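Local coordinates for protein endonuclease II (Enterobacteria phage t4, PDB 2WSH) that nicks and cleaves cytosine-containing double-stranded DNA of the host at specific sequences, so that its nucleotides can be reused for phage DNA synthesis, at residues 13-18 with 130-135; 55-60 with 119-124. The protein carries 1 engineered substitution. All blocks are in the same frame, centred on the assembly; numbering follows the deposited sequence.

Interaction 1 (13-18 with 130-135); sequences TEYSFI and KLFNPP
At the C-terminal ends of two helices, 8-14 and 121-132, Tyr15 reaches across to Leu131 and Phe132. The backbones stay well apart, the CA atoms of Tyr15 and Leu131 being 12.0 Å from each other, and long side chains are needed to close the gap. Tyr15 is the first residue to leave helical geometry after helix 8-14. Its CG lies beside the backbone N and anti to the carbonyl carbon (chi1 -63°), and the ring it carries meets both partners. Nearest is the hydroxyl end, where Tyr15 OH lies 3.3 Å from Leu131 CD2, while Tyr15 CZ is 3.9 Å from the same methyl. The two side chains arrive from opposite directions, and one branch of the leucine does all the touching.

Phe132 comes in differently. Its ring turns an edge toward the face of the tyrosine ring in an offset T-shaped pair, with centroids 6.0 Å apart and planes at 89°. CZ at the tip of Phe132 approaches Tyr15 CE2 to 3.9 Å. In this GIY-YIG nuclease, helix 121-132 lies against the sheet, and Phe132 touches both Leu52 of strand 51-58 and Ile11 of helix 8-14, so a large flat apolar residue fits well here. Leu131 CG sits 4.0 Å above the centre of one face of Phe132, probably restricting that ring's turning. Phe128, one turn earlier in helix 121-132, meets Tyr15 edge-to-face, while His6 makes another edge-to-face pair with Phe132. Tyrosine suits its place: its ring packs beside Phe128 and Phe132, while the hydroxyl extends its reach to Leu131 CD2. The chain leaving helix 8-14 is held by the Tyr15 carbonyl oxygen, which accepts a hydrogen bond from Arg102 NH1, and the Tyr15 side chain also packs on Glu112 of the third subunit.

Interaction 2 (55-60 with 119-124); sequences IGKTKN and ATIDLE
With CG set between its backbone N and carbonyl carbon (chi1 63°) and the rest of its chain extended, Lys57 reaches across the start of helix 121-132, where the carboxylate of Asp122, its CG anti to the carbonyl carbon (chi1 -76°), swings back to meet it. Lys57 directly follows Ile55 and Gly56, which end the YIG element of the GIY-YIG fold, so the contact joins that signature strand to the helix packed beside it. The two charged side chains cross at about a right angle. Lys57 NZ donates to Asp122 OD1 at 3.0 Å in a salt bridge, approaching from above the carboxylate plane, 39° out of it. An aspartate in a first helical turn would also be expected to interact favourably with the helix dipole.

Closer to the backbone the contact is apolar: Lys57 CB lies 4.0 Å from Ile121 CB, and the beta-branched isoleucine packs between strand and helix, its CD1 4.1 Å from Lys57 CB, touching Cys104 as well. Beyond Lys57, Thr58 OG1 accepts from Asn60 N in an ST turn leading into the next helix. A water accepts from Lys57 NZ at 2.7 Å and donates to Asp122 O at 3.0 Å.

Interactions 1 and 2 lie at opposite ends of helix 121-132, their centres about 13 Å apart, and along the chain interaction 2 is nested within the loop closed by interaction 1. They meet through Ile55 of the YIG element: its CG1 lies 3.9 Å from Pro134 CG, and its CD1 is 4.3 Å from Phe17 CZ. Arg102 ties them together again, donating to Tyr15 O and forming a salt bridge with Glu124 OE1. Both contacts also touch the third subunit of the tetramer. Interaction 2 is the one near a bound phosphate ion, about 6 Å from the Thr58 side chain; the ion probably comes from the crystallisation liquor, though such ions often mark pockets.

Interaction 1 (13-18 with 130-135)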
ATOM      1  N   THR A  13       6.486  -0.573  24.580  1.00 40.73           N
ATOM      2  CA  THR A  13       7.672  -1.053  23.873  1.00 44.19           C
ATOM      3  C   THR A  13       7.310  -1.969  22.703  1.00 40.30           C
ATOM      4  O   THR A  13       7.920  -1.900  21.636  1.00 43.07           O
ATOM      5  CB  THR A  13       8.658  -1.769  24.825  1.00 46.54           C
ATOM      6  OG1 THR A  13       9.805  -2.208  24.087  1.00 60.49           O
ATOM      7  CG2 THR A  13       7.998  -2.969  25.491  1.00 43.80           C
ATOM      8  N   GLU A  14       6.309  -2.818  22.905  1.00 43.19           N
ATOM      9  CA  GLU A  14       5.886  -3.763  21.880  1.00 42.04           C
ATOM     10  C   GLU A  14       5.270  -3.058  20.670  1.00 37.75           C
ATOM     11  O   GLU A  14       5.410  -3.515  19.537  1.00 41.20           O
ATOM     12  CB  GLU A  14       4.897  -4.769  22.472  1.00 41.61           C
ATOM     13  CG  GLU A  14       4.635  -5.985  21.604  1.00 41.47           C
ATOM     14  CD  GLU A  14       3.787  -7.029  22.310  1.00 63.09           C
ATOM     15  OE1 GLU A  14       3.377  -8.008  21.650  1.00 62.58           O
ATOM     16  OE2 GLU A  14       3.531  -6.871  23.524  1.00 61.18           O
ATOM     17  N   TYR A  15       4.601  -1.936  20.912  1.00 33.33           N
ATOM     18  CA  TYR A  15       3.895  -1.241  19.843  1.00 35.91           C
ATOM     19  C   TYR A  15       4.394   0.177  19.624  1.00 36.07           C
ATOM     20  O   TYR A  15       3.727   0.989  18.984  1.00 36.13           O
ATOM     21  CB  TYR A  15       2.392  -1.251  20.114  1.00 31.37           C
ATOM     22  CG  TYR A  15       1.830  -2.645  20.112  1.00 25.07           C
ATOM     23  CD1 TYR A  15       1.449  -3.255  18.924  1.00 30.18           C
ATOM     24  CD2 TYR A  15       1.705  -3.369  21.290  1.00 29.71           C
ATOM     25  CE1 TYR A  15       0.946  -4.537  18.909  1.00 37.04           C
ATOM     26  CE2 TYR A  15       1.202  -4.654  21.284  1.00 28.81           C
ATOM     27  CZ  TYR A  15       0.825  -5.233  20.091  1.00 36.34           C
ATOM     28  OH  TYR A  15       0.323  -6.513  20.070  1.00 41.33           O
ATOM     29  N   SER A  16       5.576   0.462  20.156  1.00 33.40           N
ATOM     30  CA  SER A  16       6.215   1.756  19.960  1.00 29.37           C
ATOM     31  C   SER A  16       5.312   2.924  20.340  1.00 30.65           C
ATOM     32  O   SER A  16       5.187   3.893  19.595  1.00 30.48           O
ATOM     33  CB  SER A  16       6.704   1.903  18.518  1.00 34.06           C
ATOM     34  OG  SER A  16       7.793   1.028  18.264  1.00 40.48           O
ATOM     35  N   PHE A  17       4.677   2.827  21.502  1.00 32.60           N
ATOM     36  CA  PHE A  17       3.988   3.978  22.064  1.00 27.71           C
ATOM     37  C   PHE A  17       5.010   4.823  22.803  1.00 22.99           C
ATOM     38  O   PHE A  17       5.762   4.319  23.632  1.00 29.78           O
ATOM     39  CB  PHE A  17       2.874   3.545  23.019  1.00 28.13           C
ATOM     40  CG  PHE A  17       1.596   3.156  22.329  1.00 21.73           C
ATOM     41  CD1 PHE A  17       0.632   4.110  22.041  1.00 24.12           C
ATOM     42  CD2 PHE A  17       1.351   1.836  21.983  1.00 26.79           C
ATOM     43  CE1 PHE A  17      -0.547   3.756  21.412  1.00 19.36           C
ATOM     44  CE2 PHE A  17       0.174   1.474  21.351  1.00 22.32           C
ATOM     45  CZ  PHE A  17      -0.775   2.436  21.065  1.00 22.69           C
ATOM     46  N   ILE A  18       5.048   6.108  22.485  1.00 30.35           N
ATOM     47  CA  ILE A  18       5.954   7.022  23.155  1.00 29.30           C
ATOM     48  C   ILE A  18       5.149   7.955  24.051  1.00 31.80           C
ATOM     49  O   ILE A  18       4.129   8.501  23.630  1.00 29.40           O
ATOM     50  CB  ILE A  18       6.779   7.818  22.137  1.00 28.68           C
ATOM     51  CG1 ILE A  18       7.727   6.876  21.391  1.00 29.53           C
ATOM     52  CG2 ILE A  18       7.562   8.928  22.823  1.00 37.76           C
ATOM     53  CD1 ILE A  18       8.297   7.461  20.131  1.00 33.84           C
ATOM     54  N   LYS A 130      -9.920  -4.422  19.992  1.00 33.85           N
ATOM     55  CA  LYS A 130     -10.194  -5.856  20.045  1.00 34.45           C
ATOM     56  C   LYS A 130      -9.081  -6.595  20.782  1.00 31.06           C
ATOM     57  O   LYS A 130      -9.318  -7.613  21.433  1.00 31.11           O
ATOM     58  CB  LYS A 130     -10.362  -6.427  18.634  1.00 34.77           C
ATOM     59  CG  LYS A 130     -10.290  -7.945  18.565  1.00 40.22           C
ATOM     60  CD  LYS A 130     -10.255  -8.436  17.125  1.00 58.41           C
ATOM     61  CE  LYS A 130     -11.647  -8.489  16.515  1.00 55.01           C
ATOM     62  NZ  LYS A 130     -12.418  -9.673  16.989  1.00 60.35           N
ATOM     63  N   LEU A 131      -7.865  -6.068  20.688  1.00 30.06           N
ATOM     64  CA  LEU A 131      -6.710  -6.713  21.298  1.00 26.83           C
ATOM     65  C   LEU A 131      -6.697  -6.567  22.819  1.00 32.05           C
ATOM     66  O   LEU A 131      -6.505  -7.545  23.542  1.00 31.71           O
ATOM     67  CB  LEU A 131      -5.409  -6.167  20.704  1.00 31.16           C
ATOM     68  CG  LEU A 131      -4.108  -6.820  21.183  1.00 34.30           C
ATOM     69  CD1 LEU A 131      -4.156  -8.330  20.998  1.00 31.65           C
ATOM     70  CD2 LEU A 131      -2.909  -6.230  20.456  1.00 30.21           C
ATOM     71  N   PHE A 132      -6.907  -5.346  23.301  1.00 26.82           N
ATOM     72  CA  PHE A 132      -6.773  -5.060  24.729  1.00 27.93           C
ATOM     73  C   PHE A 132      -8.099  -4.909  25.478  1.00 30.12           C
ATOM     74  O   PHE A 132      -8.125  -4.970  26.705  1.00 30.12           O
ATOM     75  CB  PHE A 132      -5.924  -3.804  24.946  1.00 25.44           C
ATOM     76  CG  PHE A 132      -4.522  -3.925  24.430  1.00 26.39           C
ATOM     77  CD1 PHE A 132      -3.682  -4.922  24.900  1.00 32.94           C
ATOM     78  CD2 PHE A 132      -4.036  -3.033  23.489  1.00 29.07           C
ATOM     79  CE1 PHE A 132      -2.386  -5.036  24.430  1.00 32.99           C
ATOM     80  CE2 PHE A 132      -2.742  -3.138  23.016  1.00 32.70           C
ATOM     81  CZ  PHE A 132      -1.916  -4.143  23.486  1.00 34.16           C
ATOM     82  N   ASN A 133      -9.192  -4.707  24.749  1.00 28.75           N
ATOM     83  CA  ASN A 133     -10.470  -4.403  25.392  1.00 28.11           C
ATOM     84  C   ASN A 133     -10.308  -3.359  26.495  1.00 26.74           C
ATOM     85  O   ASN A 133     -10.678  -3.612  27.643  1.00 26.85           O
ATOM     86  CB  ASN A 133     -11.085  -5.667  26.002  1.00 29.42           C
ATOM     87  CG  ASN A 133     -11.421  -6.717  24.964  1.00 31.37           C
ATOM     88  OD1 ASN A 133     -12.264  -6.501  24.090  1.00 33.88           O
ATOM     89  ND2 ASN A 133     -10.768  -7.870  25.061  1.00 31.13           N
ATOM     90  N   PRO A 134      -9.752  -2.185  26.159  1.00 22.53           N
ATOM     91  CA  PRO A 134      -9.580  -1.178  27.210  1.00 28.68           C
ATOM     92  C   PRO A 134     -10.933  -0.840  27.830  1.00 23.01           C
ATOM     93  O   PRO A 134     -11.928  -0.794  27.115  1.00 22.74           O
ATOM     94  CB  PRO A 134      -9.011   0.032  26.459  1.00 22.23           C
ATOM     95  CG  PRO A 134      -8.507  -0.515  25.152  1.00 24.36           C
ATOM     96  CD  PRO A 134      -9.396  -1.667  24.828  1.00 20.84           C
ATOM     97  N   PRO A 135     -10.966  -0.608  29.151  1.00 26.28           N
ATOM     98  CA  PRO A 135     -12.202  -0.420  29.921  1.00 27.11           C
ATOM     99  C   PRO A 135     -13.053   0.742  29.417  1.00 22.51           C
ATOM    100  O   PRO A 135     -14.283   0.654  29.405  1.00 30.00           O
ATOM    101  CB  PRO A 135     -11.687  -0.107  31.331  1.00 29.22           C
ATOM    102  CG  PRO A 135     -10.308  -0.665  31.368  1.00 36.96           C
ATOM    103  CD  PRO A 135      -9.769  -0.463  29.993  1.00 25.30           C
TER

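Interaction 2 (55-60 with 119-124)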
ATOM      1  N   ILE A  55      -7.996   3.445  24.226  1.00 20.66           N
ATOM      2  CA  ILE A  55      -7.321   3.645  22.951  1.00 21.82           C
ATOM      3  C   ILE A  55      -8.157   4.589  22.100  1.00 21.44           C
ATOM      4  O   ILE A  55      -9.324   4.313  21.822  1.00 22.08           O
ATOM      5  CB  ILE A  55      -7.153   2.322  22.181  1.00 20.93           C
ATOM      6  CG1 ILE A  55      -6.107   1.434  22.852  1.00 21.03           C
ATOM      7  CG2 ILE A  55      -6.753   2.595  20.731  1.00 21.18           C
ATOM      8  CD1 ILE A  55      -4.690   1.928  22.670  1.00 24.73           C
ATOM      9  N   GLY A  56      -7.568   5.712  21.707  1.00 23.27           N
ATOM     10  CA  GLY A  56      -8.246   6.661  20.847  1.00 19.19           C
ATOM     11  C   GLY A  56      -7.481   6.911  19.563  1.00 25.24           C
ATOM     12  O   GLY A  56      -6.342   6.474  19.417  1.00 24.44           O
ATOM     13  N   LYS A  57      -8.110   7.606  18.624  1.00 27.22           N
ATOM     14  CA  LYS A  57      -7.411   8.062  17.429  1.00 31.31           C
ATOM     15  C   LYS A  57      -7.686   9.546  17.252  1.00 26.05           C
ATOM     16  O   LYS A  57      -8.740  10.032  17.660  1.00 27.13           O
ATOM     17  CB  LYS A  57      -7.868   7.277  16.201  1.00 24.03           C
ATOM     18  CG  LYS A  57      -9.340   7.452  15.869  1.00 24.81           C
ATOM     19  CD  LYS A  57      -9.758   6.546  14.719  1.00 35.58           C
ATOM     20  CE  LYS A  57     -11.226   6.748  14.352  1.00 40.26           C
ATOM     21  NZ  LYS A  57     -11.690   5.746  13.348  1.00 38.94           N
ATOM     22  N   THR A  58      -6.742  10.269  16.653  1.00 23.62           N
ATOM     23  CA  THR A  58      -6.897  11.712  16.476  1.00 25.61           C
ATOM     24  C   THR A  58      -6.017  12.288  15.367  1.00 25.93           C
ATOM     25  O   THR A  58      -4.901  11.819  15.132  1.00 26.22           O
ATOM     26  CB  THR A  58      -6.619  12.475  17.783  1.00 26.57           C
ATOM     27  OG1 THR A  58      -6.885  13.873  17.596  1.00 21.69           O
ATOM     28  CG2 THR A  58      -5.171  12.294  18.215  1.00 26.35           C
ATOM     29  N   LYS A  59      -6.533  13.310  14.690  1.00 31.89           N
ATOM     30  CA  LYS A  59      -5.771  14.033  13.677  1.00 36.78           C
ATOM     31  C   LYS A  59      -4.825  15.035  14.335  1.00 31.88           C
ATOM     32  O   LYS A  59      -3.902  15.541  13.696  1.00 36.23           O
ATOM     33  CB  LYS A  59      -6.718  14.780  12.734  1.00 40.12           C
ATOM     34  CG  LYS A  59      -7.621  13.900  11.884  1.00 39.83           C
ATOM     35  CD  LYS A  59      -8.815  14.706  11.380  1.00 54.22           C
ATOM     36  CE  LYS A  59      -9.791  13.859  10.567  1.00 57.86           C
ATOM     37  NZ  LYS A  59      -9.494  13.878   9.104  1.00 55.63           N
ATOM     38  N   ASN A  60      -5.059  15.316  15.616  1.00 26.55           N
ATOM     39  CA  ASN A  60      -4.348  16.381  16.319  1.00 33.90           C
ATOM     40  C   ASN A  60      -4.361  16.172  17.832  1.00 36.46           C
ATOM     41  O   ASN A  60      -5.329  16.518  18.512  1.00 29.16           O
ATOM     42  CB  ASN A  60      -4.971  17.734  15.962  1.00 30.51           C
ATOM     43  CG  ASN A  60      -4.188  18.908  16.512  1.00 28.38           C
ATOM     44  OD1 ASN A  60      -3.498  18.798  17.525  1.00 34.62           O
ATOM     45  ND2 ASN A  60      -4.312  20.054  15.854  1.00 37.98           N
ATOM     46  N   ALA A 119      -6.153   6.641   6.195  1.00 32.88           N
ATOM     47  CA  ALA A 119      -5.341   6.943   7.363  1.00 37.86           C
ATOM     48  C   ALA A 119      -5.273   5.667   8.185  1.00 35.78           C
ATOM     49  O   ALA A 119      -6.306   5.100   8.540  1.00 36.23           O
ATOM     50  CB  ALA A 119      -5.965   8.068   8.171  1.00 38.73           C
ATOM     51  N   THR A 120      -4.064   5.203   8.480  1.00 31.85           N
ATOM     52  CA  THR A 120      -3.910   3.912   9.142  1.00 23.39           C
ATOM     53  C   THR A 120      -4.465   3.894  10.568  1.00 28.26           C
ATOM     54  O   THR A 120      -4.745   2.826  11.105  1.00 29.09           O
ATOM     55  CB  THR A 120      -2.446   3.421   9.144  1.00 28.02           C
ATOM     56  OG1 THR A 120      -1.635   4.327   9.898  1.00 26.51           O
ATOM     57  CG2 THR A 120      -1.915   3.318   7.722  1.00 30.15           C
ATOM     58  N   ILE A 121      -4.624   5.062  11.188  1.00 20.34           N
ATOM     59  CA  ILE A 121      -5.288   5.100  12.491  1.00 27.37           C
ATOM     60  C   ILE A 121      -6.667   4.457  12.378  1.00 32.13           C
ATOM     61  O   ILE A 121      -7.129   3.800  13.307  1.00 28.61           O
ATOM     62  CB  ILE A 121      -5.446   6.529  13.054  1.00 23.78           C
ATOM     63  CG1 ILE A 121      -6.170   7.429  12.047  1.00 32.03           C
ATOM     64  CG2 ILE A 121      -4.093   7.111  13.429  1.00 32.55           C
ATOM     65  CD1 ILE A 121      -6.609   8.758  12.626  1.00 29.25           C
ATOM     66  N   ASP A 122      -7.313   4.645  11.231  1.00 32.25           N
ATOM     67  CA  ASP A 122      -8.637   4.078  10.998  1.00 30.10           C
ATOM     68  C   ASP A 122      -8.595   2.557  10.963  1.00 30.78           C
ATOM     69  O   ASP A 122      -9.586   1.892  11.268  1.00 30.30           O
ATOM     70  CB  ASP A 122      -9.235   4.617   9.700  1.00 26.79           C
ATOM     71  CG  ASP A 122      -9.753   6.029   9.844  1.00 34.51           C
ATOM     72  OD1 ASP A 122      -9.919   6.485  10.994  1.00 34.98           O
ATOM     73  OD2 ASP A 122      -9.998   6.682   8.808  1.00 37.61           O
ATOM     74  N   LEU A 123      -7.439   2.015  10.592  1.00 30.02           N
ATOM     75  CA  LEU A 123      -7.242   0.569  10.530  1.00 27.90           C
ATOM     76  C   LEU A 123      -6.784  -0.008  11.866  1.00 36.56           C
ATOM     77  O   LEU A 123      -7.116  -1.141  12.207  1.00 26.82           O
ATOM     78  CB  LEU A 123      -6.190   0.222   9.477  1.00 22.38           C
ATOM     79  CG  LEU A 123      -6.508   0.473   8.004  1.00 42.57           C
ATOM     80  CD1 LEU A 123      -5.301   0.099   7.152  1.00 37.47           C
ATOM     81  CD2 LEU A 123      -7.738  -0.313   7.585  1.00 35.39           C
ATOM     82  N   GLU A 124      -6.005   0.771  12.610  1.00 27.96           N
ATOM     83  CA  GLU A 124      -5.345   0.261  13.806  1.00 27.03           C
ATOM     84  C   GLU A 124      -6.212   0.326  15.062  1.00 27.68           C
ATOM     85  O   GLU A 124      -6.191  -0.591  15.881  1.00 28.45           O
ATOM     86  CB  GLU A 124      -4.022   0.994  14.040  1.00 24.12           C
ATOM     87  CG  GLU A 124      -2.933   0.636  13.040  1.00 27.49           C
ATOM     88  CD  GLU A 124      -1.544   0.954  13.553  1.00 33.94           C
ATOM     89  OE1 GLU A 124      -1.432   1.546  14.646  1.00 28.15           O
ATOM     90  OE2 GLU A 124      -0.564   0.610  12.863  1.00 36.46           O
TER
HETATM   91  O   HOH W   1     -11.923   3.179  12.662  1.00 39.88           O